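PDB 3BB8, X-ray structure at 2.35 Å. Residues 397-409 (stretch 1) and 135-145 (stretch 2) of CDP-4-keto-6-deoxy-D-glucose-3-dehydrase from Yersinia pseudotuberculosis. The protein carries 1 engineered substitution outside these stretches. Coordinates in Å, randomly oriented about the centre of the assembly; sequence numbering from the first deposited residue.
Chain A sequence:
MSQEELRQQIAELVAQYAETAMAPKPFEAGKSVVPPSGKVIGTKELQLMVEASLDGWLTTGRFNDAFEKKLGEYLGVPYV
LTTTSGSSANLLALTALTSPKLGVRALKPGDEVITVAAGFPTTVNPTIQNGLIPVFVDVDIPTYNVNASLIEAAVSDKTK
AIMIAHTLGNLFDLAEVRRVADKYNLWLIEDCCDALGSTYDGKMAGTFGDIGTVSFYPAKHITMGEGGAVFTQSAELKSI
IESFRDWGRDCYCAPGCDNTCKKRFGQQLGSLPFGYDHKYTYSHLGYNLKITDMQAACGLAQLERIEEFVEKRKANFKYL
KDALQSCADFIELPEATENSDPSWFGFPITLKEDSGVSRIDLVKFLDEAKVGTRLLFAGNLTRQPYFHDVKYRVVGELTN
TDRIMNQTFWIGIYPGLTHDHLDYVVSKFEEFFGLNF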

# COMPACT_ATOMS: atom_id res chain seq x y z
N GLU A 397 18.69 1.39 30.14
CA GLU A 397 17.40 1.97 30.50
C GLU A 397 16.87 2.89 29.41
O GLU A 397 17.62 3.32 28.53
CB GLU A 397 17.49 2.75 31.82
CG GLU A 397 18.89 3.22 32.19
CD GLU A 397 19.77 2.08 32.68
OE1 GLU A 397 19.35 1.36 33.61
OE2 GLU A 397 20.89 1.91 32.13
N LEU A 398 15.57 3.17 29.46
CA LEU A 398 14.94 4.05 28.49
C LEU A 398 14.51 5.35 29.18
O LEU A 398 13.42 5.88 28.93
CB LEU A 398 13.73 3.36 27.84
CG LEU A 398 14.02 2.06 27.07
CD1 LEU A 398 12.73 1.47 26.55
CD2 LEU A 398 14.98 2.34 25.91
N THR A 399 15.38 5.85 30.06
CA THR A 399 15.13 7.08 30.83
C THR A 399 14.73 8.28 29.97
O THR A 399 13.69 8.89 30.20
CB THR A 399 16.37 7.45 31.67
OG1 THR A 399 16.64 6.41 32.61
CG2 THR A 399 16.16 8.77 32.41
N ASN A 400 15.55 8.61 28.98
CA ASN A 400 15.25 9.74 28.11
C ASN A 400 14.00 9.51 27.28
O ASN A 400 13.24 10.46 27.01
CB ASN A 400 16.45 10.05 27.21
CG ASN A 400 17.58 10.72 27.97
OD1 ASN A 400 18.67 10.94 27.43
ND2 ASN A 400 17.31 11.07 29.22
N THR A 401 13.78 8.26 26.88
CA THR A 401 12.61 7.90 26.09
C THR A 401 11.36 8.16 26.91
O THR A 401 10.40 8.74 26.41
CB THR A 401 12.62 6.39 25.71
OG1 THR A 401 13.80 6.10 24.96
CG2 THR A 401 11.40 6.05 24.88
N ASP A 402 11.38 7.72 28.16
CA ASP A 402 10.24 7.94 29.05
C ASP A 402 10.03 9.44 29.25
O ASP A 402 8.90 9.92 29.30
CB ASP A 402 10.48 7.27 30.41
CG ASP A 402 10.12 5.81 30.40
OD1 ASP A 402 9.05 5.47 29.85
OD2 ASP A 402 10.90 5.00 30.95
N ARG A 403 11.13 10.17 29.37
CA ARG A 403 11.03 11.60 29.57
C ARG A 403 10.35 12.23 28.36
O ARG A 403 9.54 13.15 28.49
CB ARG A 403 12.42 12.22 29.78
CG ARG A 403 12.37 13.56 30.48
CD ARG A 403 13.70 14.27 30.45
NE ARG A 403 13.58 15.62 30.99
CZ ARG A 403 14.38 16.63 30.66
NH1 ARG A 403 15.36 16.45 29.78
NH2 ARG A 403 14.20 17.83 31.20
N ILE A 404 10.67 11.70 27.17
CA ILE A 404 10.08 12.23 25.95
C ILE A 404 8.60 11.91 25.92
O ILE A 404 7.78 12.75 25.54
CB ILE A 404 10.77 11.63 24.69
CG1 ILE A 404 12.22 12.12 24.61
CG2 ILE A 404 10.00 12.02 23.44
CD1 ILE A 404 12.99 11.59 23.43
N MET A 405 8.26 10.70 26.33
CA MET A 405 6.87 10.26 26.35
C MET A 405 6.05 11.17 27.25
O MET A 405 4.91 11.49 26.94
CB MET A 405 6.77 8.82 26.84
CG MET A 405 5.34 8.31 26.97
SD MET A 405 5.26 6.72 27.82
CE MET A 405 5.91 7.20 29.42
N ASN A 406 6.65 11.59 28.36
CA ASN A 406 5.95 12.44 29.33
C ASN A 406 6.10 13.94 29.18
O ASN A 406 5.14 14.68 29.39
CB ASN A 406 6.40 12.11 30.75
CG ASN A 406 5.97 10.74 31.20
OD1 ASN A 406 4.78 10.44 31.25
ND2 ASN A 406 6.95 9.89 31.53
N GLN A 407 7.29 14.39 28.80
CA GLN A 407 7.55 15.83 28.74
C GLN A 407 7.82 16.49 27.39
O GLN A 407 7.92 17.72 27.33
CB GLN A 407 8.72 16.14 29.67
CG GLN A 407 8.53 15.62 31.09
CD GLN A 407 7.49 16.40 31.85
OE1 GLN A 407 7.62 17.62 32.02
NE2 GLN A 407 6.45 15.73 32.31
N THR A 408 7.93 15.72 26.32
CA THR A 408 8.24 16.30 25.02
C THR A 408 7.05 16.49 24.09
O THR A 408 6.03 15.83 24.22
CB THR A 408 9.31 15.46 24.30
OG1 THR A 408 10.43 15.28 25.17
CG2 THR A 408 9.78 16.13 23.01
N PHE A 409 7.20 17.43 23.16
CA PHE A 409 6.17 17.71 22.17
C PHE A 409 6.84 18.59 21.12
O PHE A 409 7.93 19.11 21.35
CB PHE A 409 4.98 18.42 22.83
CG PHE A 409 5.25 19.86 23.20
CD1 PHE A 409 4.91 20.89 22.33
CD2 PHE A 409 5.83 20.17 24.42
CE1 PHE A 409 5.16 22.22 22.67
CE2 PHE A 409 6.08 21.50 24.77
CZ PHE A 409 5.74 22.53 23.89
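Stretch 2 135-145: VFVDVDIPTYN

How does stretch 2 reach the helix of residues 399-407? It arrives as a strand through Val 135 and Phe 136, whose CB lies 4.4 Å from CD2 of Leu 398, the residue just before the helix. The same CD2 packs 3.9 Å from the backbone C of Val 137.

What holds the start of the helix? Asp 138 does. In the first turn the backbone NH groups have no helical carbonyl to bond, and its carboxylate takes two of them: Asn 400 N donates to Asp 138 OD2 at 3.0 Å, and Thr 401 N to Asp 138 OD1 at 2.9 Å. Thr 401 OG1 adds a third bond to Asp 138 OD1, at 2.7 Å.

Where does the chain go next? It runs on along the helix in the same direction, extended through Val 139 and Ile 141. Val 139 CG2 meets Ile 404 CD1 at 3.5 Å; Ile 141 CD1 lies 3.5 Å from Arg 403 NH1 and 4.3 Å from Ile 404 CG1.

How does the contact end? After a cis peptide before Pro 142, the chain turns, and Tyr 144 comes back with positive phi. Its ring edge receives Ile 404 CD1, 3.7 Å from Tyr 144 CD2, while Thr 408 CG2, just past the helix, lies 3.7 Å from Tyr 144 CE2.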

# COMPACT_ATOMS: atom_id res chain seq x y z
N VAL A 135 15.48 -4.71 19.29
CA VAL A 135 16.34 -4.49 20.44
C VAL A 135 16.50 -2.98 20.60
O VAL A 135 17.06 -2.32 19.72
CB VAL A 135 17.73 -5.14 20.23
CG1 VAL A 135 18.62 -4.86 21.42
CG2 VAL A 135 17.57 -6.64 20.03
N PHE A 136 15.98 -2.43 21.69
CA PHE A 136 16.04 -0.98 21.92
C PHE A 136 17.15 -0.45 22.84
O PHE A 136 17.58 -1.12 23.78
CB PHE A 136 14.71 -0.47 22.50
CG PHE A 136 13.49 -0.93 21.75
CD1 PHE A 136 12.87 -2.13 22.08
CD2 PHE A 136 12.93 -0.13 20.75
CE1 PHE A 136 11.70 -2.54 21.43
CE2 PHE A 136 11.77 -0.53 20.09
CZ PHE A 136 11.15 -1.74 20.44
N VAL A 137 17.59 0.78 22.55
CA VAL A 137 18.56 1.50 23.36
C VAL A 137 18.02 2.93 23.47
O VAL A 137 17.34 3.41 22.56
CB VAL A 137 19.98 1.54 22.74
CG1 VAL A 137 20.57 0.15 22.73
CG2 VAL A 137 19.94 2.15 21.35
N ASP A 138 18.31 3.60 24.57
CA ASP A 138 17.81 4.95 24.81
C ASP A 138 18.27 6.02 23.82
O ASP A 138 19.26 5.85 23.11
CB ASP A 138 18.16 5.38 26.24
CG ASP A 138 17.26 6.49 26.76
OD1 ASP A 138 16.04 6.44 26.51
OD2 ASP A 138 17.78 7.40 27.43
N VAL A 139 17.52 7.12 23.77
CA VAL A 139 17.85 8.23 22.89
C VAL A 139 18.44 9.37 23.73
O VAL A 139 18.60 9.25 24.95
CB VAL A 139 16.60 8.77 22.16
CG1 VAL A 139 16.02 7.70 21.26
CG2 VAL A 139 15.58 9.23 23.18
N ASP A 140 18.77 10.48 23.06
CA ASP A 140 19.33 11.64 23.73
C ASP A 140 18.46 12.88 23.53
O ASP A 140 17.90 13.08 22.45
CB ASP A 140 20.75 11.91 23.23
CG ASP A 140 21.26 13.28 23.63
OD1 ASP A 140 20.99 14.25 22.90
OD2 ASP A 140 21.94 13.38 24.67
N ILE A 141 18.36 13.69 24.57
CA ILE A 141 17.86 15.06 24.42
C ILE A 141 19.01 16.06 24.44
O ILE A 141 20.00 15.88 25.16
CB ILE A 141 16.86 15.42 25.53
CG1 ILE A 141 15.75 14.36 25.62
CG2 ILE A 141 16.27 16.80 25.29
CD1 ILE A 141 15.02 14.35 26.94
N PRO A 142 18.87 17.13 23.66
CA PRO A 142 17.61 17.43 22.99
C PRO A 142 17.71 17.28 21.47
O PRO A 142 17.02 17.97 20.73
CB PRO A 142 17.37 18.90 23.35
CG PRO A 142 18.73 19.45 23.56
CD PRO A 142 19.54 18.34 24.16
N THR A 143 18.57 16.37 21.03
CA THR A 143 18.59 15.95 19.63
C THR A 143 17.47 14.97 19.33
O THR A 143 16.98 14.90 18.20
CB THR A 143 19.94 15.31 19.25
OG1 THR A 143 20.02 14.00 19.82
CG2 THR A 143 21.10 16.15 19.76
N TYR A 144 17.05 14.22 20.34
CA TYR A 144 15.96 13.27 20.20
C TYR A 144 16.27 12.09 19.26
O TYR A 144 15.37 11.50 18.68
CB TYR A 144 14.68 13.99 19.77
CG TYR A 144 14.32 15.11 20.71
CD1 TYR A 144 14.66 16.43 20.42
CD2 TYR A 144 13.70 14.85 21.93
CE1 TYR A 144 14.40 17.46 21.31
CE2 TYR A 144 13.44 15.87 22.84
CZ TYR A 144 13.79 17.18 22.52
OH TYR A 144 13.55 18.20 23.42
N ASN A 145 17.55 11.77 19.15
CA ASN A 145 18.00 10.65 18.34
C ASN A 145 18.78 9.69 19.22
O ASN A 145 19.20 10.04 20.32
CB ASN A 145 18.85 11.14 17.16
CG ASN A 145 18.00 11.63 15.99
OD1 ASN A 145 17.57 12.78 15.96
ND2 ASN A 145 17.74 10.74 15.04